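Local coordinates for uncharacterized protein Tm1382 (Thermotoga maritima, PDB 3E57), which is uncharacterised but probably hydrolyses nucleoside-diphosphate-linked substrates, as other members of the Nudix hydrolase family do, at residues Val73-Gly78 and Arg125-Glu130; Tyr99-Gly104 and Ile198-Leu203; Glu176-Lys181 and Glu186-Val191. All coordinates share one frame; numbering follows the deposited sequence.

In the fold
Following the chain from its N terminus, strand 66-77 is the first element to take part in these contacts, and it holds Val73-Gly78. Next comes Tyr99-Gly104, whose end forms strand 103-104 alongside it. Helix 115-130 then returns over this sheet, and contact 1 closes a loop of 46 residues. Contact 2 is already open at that point and closes only when helix 194-206 arrives, so the two cross. Contact 3 is a short local closure of four residues, and both of its segments fall within the long excursion that contact 2 spans. Contact 1 fixes the Nudix-box helix to the sheet, contact 2 brings the C-terminal helix up to the loop, and contact 3 folds helix 185-189 back onto strand 176-181.

Contact 1 (Val73-Gly78 and Arg125-Glu130); sequences VVIMDG and REVNEE
Val-73 and Val-127 meet methyl to methyl: CG2 of Val-73 lies 3.5 Å from CG2 of Val-127, tighter than a usual van der Waals contact. The two side chains cross at about a right angle, and the Val-127 methyl also reaches CB of Val-73 at 3.8 Å. In Val-127 this CG2 branch is anti to the carbonyl carbon, which leaves CG1 (chi1 170°) for the neighbour further along the strand. There CD1 of Ile-75 approaches CG1 of Val-127 at a looser 4.4 Å. One helix residue thus faces two strand residues with its two branches. The side chain of Glu-126 runs past Val-73 in the opposite direction, with OE1 of Glu-126 3.9 Å from CG2 of Val-73.

Behind this apolar face, Arg-125 ties into its own helix. Its NH1 bridges to OE2 of Glu-129 at 3.1 Å, reaching the oxygen from above the carboxylate plane while that oxygen lies close to the guanidinium plane. NE pairs with Asp-111 and NH2 with the carbonyl of His-106, so the whole guanidinium is fixed in rotation. REVNEE is the REUxEE core of the Nudix box, whose glutamates bind metal ions in relatives. The axes of segments 73-77 and 125-130 pass 10.5 Å apart, at 56°. Strand 66-77 bonds to strand 103-104 through Val-73 and to strand 80-85 through Ile-75, while Val-131 and Val-133 of strand 131-145 close round Ile-75 beneath helix 115-130.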
loop_
_atom_site.group_PDB
_atom_site.type_symbol
_atom_site.label_atom_id
_atom_site.label_comp_id
_atom_site.label_asym_id
_atom_site.label_seq_id
_atom_site.Cartn_x
_atom_site.Cartn_y
_atom_site.Cartn_z
ATOM N N VAL B 73 1.588 -16.973 0.884
ATOM C CA VAL B 73 2.175 -17.362 2.148
ATOM C C VAL B 73 3.662 -17.060 2.175
ATOM O O VAL B 73 4.415 -17.514 1.312
ATOM C CB VAL B 73 1.960 -18.866 2.420
ATOM C CG1 VAL B 73 2.482 -19.228 3.810
ATOM C CG2 VAL B 73 0.477 -19.227 2.278
ATOM N N VAL B 74 4.066 -16.287 3.175
ATOM C CA VAL B 74 5.455 -16.040 3.465
ATOM C C VAL B 74 5.855 -17.044 4.542
ATOM O O VAL B 74 5.149 -17.197 5.548
ATOM C CB VAL B 74 5.649 -14.613 3.995
ATOM C CG1 VAL B 74 7.099 -14.408 4.447
ATOM C CG2 VAL B 74 5.250 -13.592 2.922
ATOM N N ILE B 75 6.965 -17.734 4.319
ATOM C CA ILE B 75 7.399 -18.807 5.204
ATOM C C ILE B 75 8.578 -18.330 6.028
ATOM O O ILE B 75 9.528 -17.786 5.475
ATOM C CB ILE B 75 7.785 -20.064 4.383
ATOM C CG1 ILE B 75 6.526 -20.690 3.788
ATOM C CG2 ILE B 75 8.527 -21.091 5.249
ATOM C CD1 ILE B 75 6.807 -21.737 2.766
ATOM N N MET B 76 8.499 -18.515 7.350
ATOM C CA MET B 76 9.634 -18.284 8.238
ATOM C C MET B 76 10.037 -19.555 8.977
ATOM O O MET B 76 9.181 -20.230 9.551
ATOM C CB MET B 76 9.310 -17.208 9.267
ATOM C CG MET B 76 9.433 -15.793 8.725
ATOM S SD MET B 76 9.366 -14.578 10.044
ATOM C CE MET B 76 11.069 -14.554 10.618
ATOM N N ASP B 77 11.334 -19.859 8.945
ATOM C CA ASP B 77 11.938 -20.977 9.680
ATOM C C ASP B 77 12.810 -20.333 10.745
ATOM O O ASP B 77 13.851 -19.753 10.438
ATOM C CB ASP B 77 12.776 -21.850 8.732
ATOM C CG ASP B 77 13.282 -23.149 9.384
ATOM O OD1 ASP B 77 13.441 -23.204 10.618
ATOM O OD2 ASP B 77 13.551 -24.115 8.642
ATOM N N GLY B 78 12.353 -20.394 11.993
ATOM C CA GLY B 78 13.018 -19.704 13.084
ATOM C C GLY B 78 12.946 -18.211 12.842
ATOM O O GLY B 78 11.861 -17.657 12.627
ATOM N N ARG B 125 -2.765 -26.767 -0.078
ATOM C CA ARG B 125 -2.323 -27.403 -1.321
ATOM C C ARG B 125 -1.315 -26.538 -2.081
ATOM O O ARG B 125 -0.219 -26.993 -2.422
ATOM C CB ARG B 125 -3.529 -27.684 -2.221
ATOM C CG ARG B 125 -3.167 -28.211 -3.612
ATOM C CD ARG B 125 -4.378 -28.303 -4.524
ATOM N NE ARG B 125 -5.089 -27.034 -4.640
ATOM C CZ ARG B 125 -4.665 -25.985 -5.344
ATOM N NH1 ARG B 125 -3.517 -26.016 -6.001
ATOM N NH2 ARG B 125 -5.395 -24.885 -5.386
ATOM N N GLU B 126 -1.722 -25.298 -2.347
ATOM C CA GLU B 126 -0.906 -24.274 -3.001
ATOM C C GLU B 126 0.537 -24.273 -2.486
ATOM O O GLU B 126 1.485 -24.341 -3.271
ATOM C CB GLU B 126 -1.572 -22.912 -2.750
ATOM C CG GLU B 126 -0.909 -21.689 -3.338
ATOM C CD GLU B 126 0.107 -21.046 -2.418
ATOM O OE1 GLU B 126 -0.285 -20.392 -1.414
ATOM O OE2 GLU B 126 1.307 -21.190 -2.719
ATOM N N VAL B 127 0.688 -24.201 -1.164
ATOM C CA VAL B 127 2.002 -24.197 -0.520
ATOM C C VAL B 127 2.727 -25.537 -0.706
ATOM O O VAL B 127 3.898 -25.561 -1.072
ATOM C CB VAL B 127 1.883 -23.852 0.988
ATOM C CG1 VAL B 127 3.208 -24.086 1.723
ATOM C CG2 VAL B 127 1.418 -22.405 1.161
ATOM N N ASN B 128 2.021 -26.643 -0.478
ATOM C CA ASN B 128 2.631 -27.985 -0.572
ATOM C C ASN B 128 3.082 -28.391 -1.980
ATOM O O ASN B 128 3.999 -29.197 -2.122
ATOM C CB ASN B 128 1.697 -29.044 0.028
ATOM C CG ASN B 128 1.606 -28.955 1.553
ATOM O OD1 ASN B 128 2.453 -28.342 2.213
ATOM N ND2 ASN B 128 0.579 -29.579 2.119
ATOM N N GLU B 129 2.453 -27.833 -3.013
ATOM C CA GLU B 129 2.918 -28.036 -4.394
ATOM C C GLU B 129 4.294 -27.427 -4.646
ATOM O O GLU B 129 5.040 -27.912 -5.497
ATOM C CB GLU B 129 1.938 -27.435 -5.411
ATOM C CG GLU B 129 0.673 -28.253 -5.643
ATOM C CD GLU B 129 -0.329 -27.552 -6.554
ATOM O OE1 GLU B 129 -0.089 -26.395 -6.969
ATOM O OE2 GLU B 129 -1.375 -28.152 -6.851
ATOM N N GLU B 130 4.627 -26.356 -3.925
ATOM C CA GLU B 130 5.861 -25.613 -4.195
ATOM C C GLU B 130 6.992 -25.992 -3.255
ATOM O O GLU B 130 8.149 -26.024 -3.662
ATOM C CB GLU B 130 5.620 -24.107 -4.082
ATOM C CG GLU B 130 4.432 -23.591 -4.879
ATOM C CD GLU B 130 4.827 -22.880 -6.164
ATOM O OE1 GLU B 130 4.698 -21.636 -6.212
ATOM O OE2 GLU B 130 5.263 -23.560 -7.122
#

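Contact 2 (Tyr99-Gly104 and Ile198-Leu203); sequences YSLGIG and ISAAVL
The C-terminal helix 194-206 packs against the loop leading into strand 103-104, and Leu-101 is the residue that touches it. One methyl carries the contact: CD2 of Leu-101 rests on the helix backbone, 3.4 Å from N of Ala-200 and 3.9 Å from C of Ser-199. It is therefore seated over the peptide joining those two residues. The small side chains flank it, CB of Ala-200 at 3.8 Å and CB of Ser-199 at 4.0 Å from that CD2. With CG anti to the backbone N (chi1 178°), Leu-101 is extended and its forked end reaches across to the helix.

Short residues on this turn of helix let the leucine come so close to the main chain. Ser-199 turns its hydroxyl back into its own helix, where OG bonds to the carbonyl of Trp-195, leaving CB as the atom that meets the leucine. The loop is pinned too, because N of Leu-101 bonds to OG of Ser-196 one turn earlier. At Gly-102 a side chain would point toward the helix but would also jam against the carbonyl of Leu-101, so the backbone itself calls for glycine.

Val-74, Val-81 and Ile-83 of the sheet and Met-192 also pack against the leucine. Ala-201, pointing away from the loop, packs on Thr-148 of the second subunit. With helix 115-130 over the other face of the sheet, this layering belongs to the alpha/beta/alpha sandwich of the Nudix fold.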
loop_
_atom_site.group_PDB
_atom_site.type_symbol
_atom_site.label_atom_id
_atom_site.label_comp_id
_atom_site.label_asym_id
_atom_site.label_seq_id
_atom_site.Cartn_x
_atom_site.Cartn_y
_atom_site.Cartn_z
ATOM N N TYR B 99 14.270 -11.756 -6.904
ATOM C CA TYR B 99 13.979 -12.485 -5.681
ATOM C C TYR B 99 12.487 -12.301 -5.370
ATOM O O TYR B 99 11.911 -11.231 -5.604
ATOM C CB TYR B 99 14.802 -11.954 -4.527
ATOM C CG TYR B 99 16.309 -12.125 -4.659
ATOM C CD1 TYR B 99 16.899 -13.379 -4.622
ATOM C CD2 TYR B 99 17.132 -11.021 -4.760
ATOM C CE1 TYR B 99 18.299 -13.523 -4.709
ATOM C CE2 TYR B 99 18.505 -11.143 -4.849
ATOM C CZ TYR B 99 19.090 -12.398 -4.820
ATOM O OH TYR B 99 20.477 -12.490 -4.915
ATOM N N SER B 100 11.855 -13.345 -4.862
ATOM C CA SER B 100 10.449 -13.248 -4.488
ATOM C C SER B 100 10.230 -13.714 -3.050
ATOM O O SER B 100 11.007 -14.508 -2.507
ATOM C CB SER B 100 9.595 -14.035 -5.472
ATOM O OG SER B 100 9.868 -15.407 -5.354
ATOM N N LEU B 101 9.170 -13.188 -2.451
ATOM C CA LEU B 101 8.822 -13.410 -1.062
ATOM C C LEU B 101 7.332 -13.704 -1.074
ATOM O O LEU B 101 6.509 -12.808 -1.352
ATOM C CB LEU B 101 9.063 -12.160 -0.221
ATOM C CG LEU B 101 8.681 -12.270 1.250
ATOM C CD1 LEU B 101 9.680 -13.191 1.972
ATOM C CD2 LEU B 101 8.587 -10.924 1.945
ATOM N N GLY B 102 6.987 -14.946 -0.806
ATOM C CA GLY B 102 5.602 -15.347 -0.794
ATOM C C GLY B 102 5.331 -16.384 -1.852
ATOM O O GLY B 102 5.787 -16.254 -2.989
ATOM N N ILE B 103 4.588 -17.415 -1.465
ATOM C CA ILE B 103 4.185 -18.480 -2.372
ATOM C C ILE B 103 2.672 -18.405 -2.523
ATOM O O ILE B 103 1.934 -18.503 -1.542
ATOM C CB ILE B 103 4.586 -19.847 -1.817
ATOM C CG1 ILE B 103 6.094 -19.897 -1.576
ATOM C CG2 ILE B 103 4.175 -20.961 -2.776
ATOM C CD1 ILE B 103 6.495 -20.978 -0.619
ATOM N N GLY B 104 2.220 -18.169 -3.746
ATOM C CA GLY B 104 0.809 -18.016 -4.015
ATOM C C GLY B 104 0.298 -18.966 -5.067
ATOM O O GLY B 104 1.067 -19.510 -5.858
ATOM N N ILE B 198 5.694 -5.548 -1.252
ATOM C CA ILE B 198 4.670 -5.111 -0.298
ATOM C C ILE B 198 4.740 -5.982 0.938
ATOM O O ILE B 198 4.720 -5.478 2.063
ATOM C CB ILE B 198 3.259 -5.194 -0.900
ATOM C CG1 ILE B 198 3.073 -4.148 -2.013
ATOM C CG2 ILE B 198 2.209 -4.960 0.198
ATOM C CD1 ILE B 198 1.882 -4.412 -2.911
ATOM N N SER B 199 4.830 -7.286 0.717
ATOM C CA SER B 199 4.855 -8.268 1.789
ATOM C C SER B 199 6.082 -8.083 2.680
ATOM O O SER B 199 5.968 -8.183 3.888
ATOM C CB SER B 199 4.802 -9.682 1.223
ATOM O OG SER B 199 3.547 -9.941 0.590
ATOM N N ALA B 200 7.247 -7.817 2.086
ATOM C CA ALA B 200 8.453 -7.500 2.857
ATOM C C ALA B 200 8.224 -6.301 3.792
ATOM O O ALA B 200 8.586 -6.335 4.960
ATOM C CB ALA B 200 9.636 -7.239 1.941
ATOM N N ALA B 201 7.613 -5.245 3.288
ATOM C CA ALA B 201 7.329 -4.087 4.105
ATOM C C ALA B 201 6.409 -4.452 5.285
ATOM O O ALA B 201 6.650 -4.026 6.416
ATOM C CB ALA B 201 6.733 -2.951 3.247
ATOM N N VAL B 202 5.394 -5.278 5.029
ATOM C CA VAL B 202 4.435 -5.691 6.065
ATOM C C VAL B 202 5.142 -6.499 7.141
ATOM O O VAL B 202 4.999 -6.231 8.343
ATOM C CB VAL B 202 3.262 -6.507 5.451
ATOM C CG1 VAL B 202 2.393 -7.148 6.550
ATOM C CG2 VAL B 202 2.420 -5.608 4.536
ATOM N N LEU B 203 5.950 -7.456 6.708
ATOM C CA LEU B 203 6.689 -8.308 7.639
ATOM C C LEU B 203 7.684 -7.547 8.484
ATOM O O LEU B 203 7.741 -7.763 9.689
ATOM C CB LEU B 203 7.428 -9.419 6.899
ATOM C CG LEU B 203 6.654 -10.701 6.659
ATOM C CD1 LEU B 203 6.644 -11.560 7.925
ATOM C CD2 LEU B 203 5.233 -10.410 6.196
#

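Contact 3 (Glu176-Lys181 and Glu186-Val191); sequences EWELIK and EKFSGV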
loop_
_atom_site.group_PDB
_atom_site.type_symbol
_atom_site.label_atom_id
_atom_site.label_comp_id
_atom_site.label_asym_id
_atom_site.label_seq_id
_atom_site.Cartn_x
_atom_site.Cartn_y
_atom_site.Cartn_z
ATOM N N GLU B 176 15.425 -21.628 -6.971
ATOM C CA GLU B 176 16.388 -21.691 -5.893
ATOM C C GLU B 176 15.766 -20.977 -4.716
ATOM O O GLU B 176 14.798 -20.243 -4.875
ATOM C CB GLU B 176 17.729 -21.062 -6.261
ATOM C CG GLU B 176 18.873 -21.408 -5.270
ATOM C CD GLU B 176 18.895 -22.888 -4.833
ATOM O OE1 GLU B 176 18.950 -23.784 -5.717
ATOM O OE2 GLU B 176 18.863 -23.151 -3.603
ATOM N N TRP B 177 16.303 -21.241 -3.533
ATOM C CA TRP B 177 15.788 -20.683 -2.304
ATOM C C TRP B 177 16.945 -20.267 -1.421
ATOM O O TRP B 177 18.075 -20.727 -1.587
ATOM C CB TRP B 177 14.916 -21.711 -1.580
ATOM C CG TRP B 177 15.651 -22.973 -1.258
ATOM C CD1 TRP B 177 15.714 -24.105 -2.023
ATOM C CD2 TRP B 177 16.450 -23.226 -0.099
ATOM N NE1 TRP B 177 16.492 -25.051 -1.401
ATOM C CE2 TRP B 177 16.963 -24.535 -0.223
ATOM C CE3 TRP B 177 16.787 -22.473 1.031
ATOM C CZ2 TRP B 177 17.792 -25.108 0.744
ATOM C CZ3 TRP B 177 17.614 -23.044 1.996
ATOM C CH2 TRP B 177 18.106 -24.348 1.844
ATOM N N GLU B 178 16.633 -19.390 -0.480
ATOM C CA GLU B 178 17.561 -18.911 0.520
ATOM C C GLU B 178 16.720 -18.650 1.744
ATOM O O GLU B 178 15.599 -18.175 1.616
ATOM C CB GLU B 178 18.178 -17.579 0.090
ATOM C CG GLU B 178 19.531 -17.648 -0.571
ATOM C CD GLU B 178 20.062 -16.258 -0.878
ATOM O OE1 GLU B 178 19.700 -15.705 -1.934
ATOM O OE2 GLU B 178 20.828 -15.716 -0.050
ATOM N N LEU B 179 17.255 -18.944 2.921
ATOM C CA LEU B 179 16.641 -18.492 4.164
ATOM C C LEU B 179 17.486 -17.312 4.618
ATOM O O LEU B 179 18.681 -17.463 4.830
ATOM C CB LEU B 179 16.627 -19.596 5.228
ATOM C CG LEU B 179 15.570 -20.687 5.042
ATOM C CD1 LEU B 179 15.901 -21.910 5.882
ATOM C CD2 LEU B 179 14.188 -20.179 5.393
ATOM N N ILE B 180 16.890 -16.128 4.708
ATOM C CA ILE B 180 17.652 -14.959 5.118
ATOM C C ILE B 180 17.199 -14.482 6.480
ATOM O O ILE B 180 16.034 -14.612 6.839
ATOM C CB ILE B 180 17.559 -13.805 4.085
ATOM C CG1 ILE B 180 16.157 -13.197 4.048
ATOM C CG2 ILE B 180 17.977 -14.302 2.688
ATOM C CD1 ILE B 180 16.067 -11.972 3.163
ATOM N N LYS B 181 18.131 -13.927 7.236
ATOM C CA LYS B 181 17.812 -13.315 8.514
ATOM C C LYS B 181 16.911 -12.107 8.271
ATOM O O LYS B 181 17.020 -11.430 7.243
ATOM C CB LYS B 181 19.097 -12.913 9.242
ATOM C CG LYS B 181 19.880 -14.125 9.734
ATOM C CD LYS B 181 21.145 -13.764 10.492
ATOM C CE LYS B 181 22.300 -13.430 9.550
ATOM N NZ LYS B 181 23.607 -13.414 10.293
ATOM N N GLU B 186 15.322 -6.115 4.669
ATOM C CA GLU B 186 15.224 -4.753 4.127
ATOM C C GLU B 186 16.038 -4.604 2.825
ATOM O O GLU B 186 15.555 -4.024 1.847
ATOM C CB GLU B 186 15.682 -3.741 5.172
ATOM C CG GLU B 186 15.683 -2.285 4.718
ATOM C CD GLU B 186 16.106 -1.348 5.841
ATOM O OE1 GLU B 186 15.252 -1.043 6.695
ATOM O OE2 GLU B 186 17.283 -0.923 5.876
ATOM N N LYS B 187 17.260 -5.129 2.821
ATOM C CA LYS B 187 18.107 -5.166 1.614
ATOM C C LYS B 187 17.392 -5.827 0.429
ATOM O O LYS B 187 17.294 -5.264 -0.660
ATOM C CB LYS B 187 19.391 -5.942 1.937
ATOM C CG LYS B 187 20.268 -6.207 0.765
ATOM C CD LYS B 187 21.550 -6.932 1.149
ATOM C CE LYS B 187 21.312 -8.411 1.380
ATOM N NZ LYS B 187 22.576 -9.131 1.640
ATOM N N PHE B 188 16.871 -7.026 0.657
ATOM C CA PHE B 188 16.145 -7.756 -0.394
ATOM C C PHE B 188 14.889 -7.042 -0.854
ATOM O O PHE B 188 14.579 -7.038 -2.046
ATOM C CB PHE B 188 15.816 -9.188 0.058
ATOM C CG PHE B 188 16.972 -10.122 -0.033
ATOM C CD1 PHE B 188 17.125 -10.949 -1.134
ATOM C CD2 PHE B 188 17.923 -10.174 0.983
ATOM C CE1 PHE B 188 18.177 -11.796 -1.228
ATOM C CE2 PHE B 188 18.984 -11.025 0.907
ATOM C CZ PHE B 188 19.129 -11.844 -0.213
ATOM N N SER B 189 14.162 -6.414 0.065
ATOM C CA SER B 189 12.951 -5.683 -0.316
ATOM C C SER B 189 13.261 -4.557 -1.296
ATOM O O SER B 189 12.430 -4.212 -2.136
ATOM C CB SER B 189 12.232 -5.100 0.914
ATOM O OG SER B 189 12.931 -3.973 1.405
ATOM N N GLY B 190 14.465 -4.000 -1.196
ATOM C CA GLY B 190 14.913 -2.968 -2.093
ATOM C C GLY B 190 14.990 -3.384 -3.551
ATOM O O GLY B 190 14.884 -2.535 -4.413
ATOM N N VAL B 191 15.190 -4.674 -3.829
ATOM C CA VAL B 191 15.311 -5.166 -5.212
ATOM C C VAL B 191 14.121 -6.013 -5.662
ATOM O O VAL B 191 14.098 -6.550 -6.766
ATOM C CB VAL B 191 16.609 -5.969 -5.403
ATOM C CG1 VAL B 191 17.812 -5.076 -5.096
ATOM C CG2 VAL B 191 16.631 -7.215 -4.523
#
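Strand 176-181 and helix 185-189 approach each other through side chains alone, their nearest CA atoms, those of Ile-180 and Phe-188, being 9.2 Å apart. Between them Ile-180 meets the Phe-188 ring with two branches. CD1 of Ile-180 sits 3.4 Å from CD2 of Phe-188, and CG2 of Ile-180 is 3.9 Å from CE2 of the same ring. The two methyls thus lie along one side of the phenyl group, CD1 nearer its base and CG2 nearer its far end, and the side chains cross at a slant. With CG1 of Ile-180 set between the backbone N and the carbonyl carbon (chi1 69°), the normally less favoured position, CD1 is carried toward that ring base. Glu-178 adds a looser touch at the tip, where OE2 of Glu-178 is 4.2 Å from CZ of Phe-188.

Tyr-99 makes an edge-to-face pair with Phe-188, while Val-81 and Ile-83 back Ile-180 from strand 80-85. An alanine in place of Phe-188 would probably open a gap beside Ile-180 and leave Tyr-99 without its ring partner. Next to the phenylalanine one carbonyl is used twice: O of Glu-186 accepts from OG of Ser-189 at 2.7 Å and from N of Gly-190 at 3.2 Å, both donors on the same face of its plane. Across on the strand, OE2 of Glu-176 takes the backbone N of Trp-177 at 3.2 Å in a nearly straight bond (174°).

None of the polar bonds links strand 176-181 to segment 186-191, so what joins the two is probably chiefly dispersion between two isoleucine methyls and an aromatic ring.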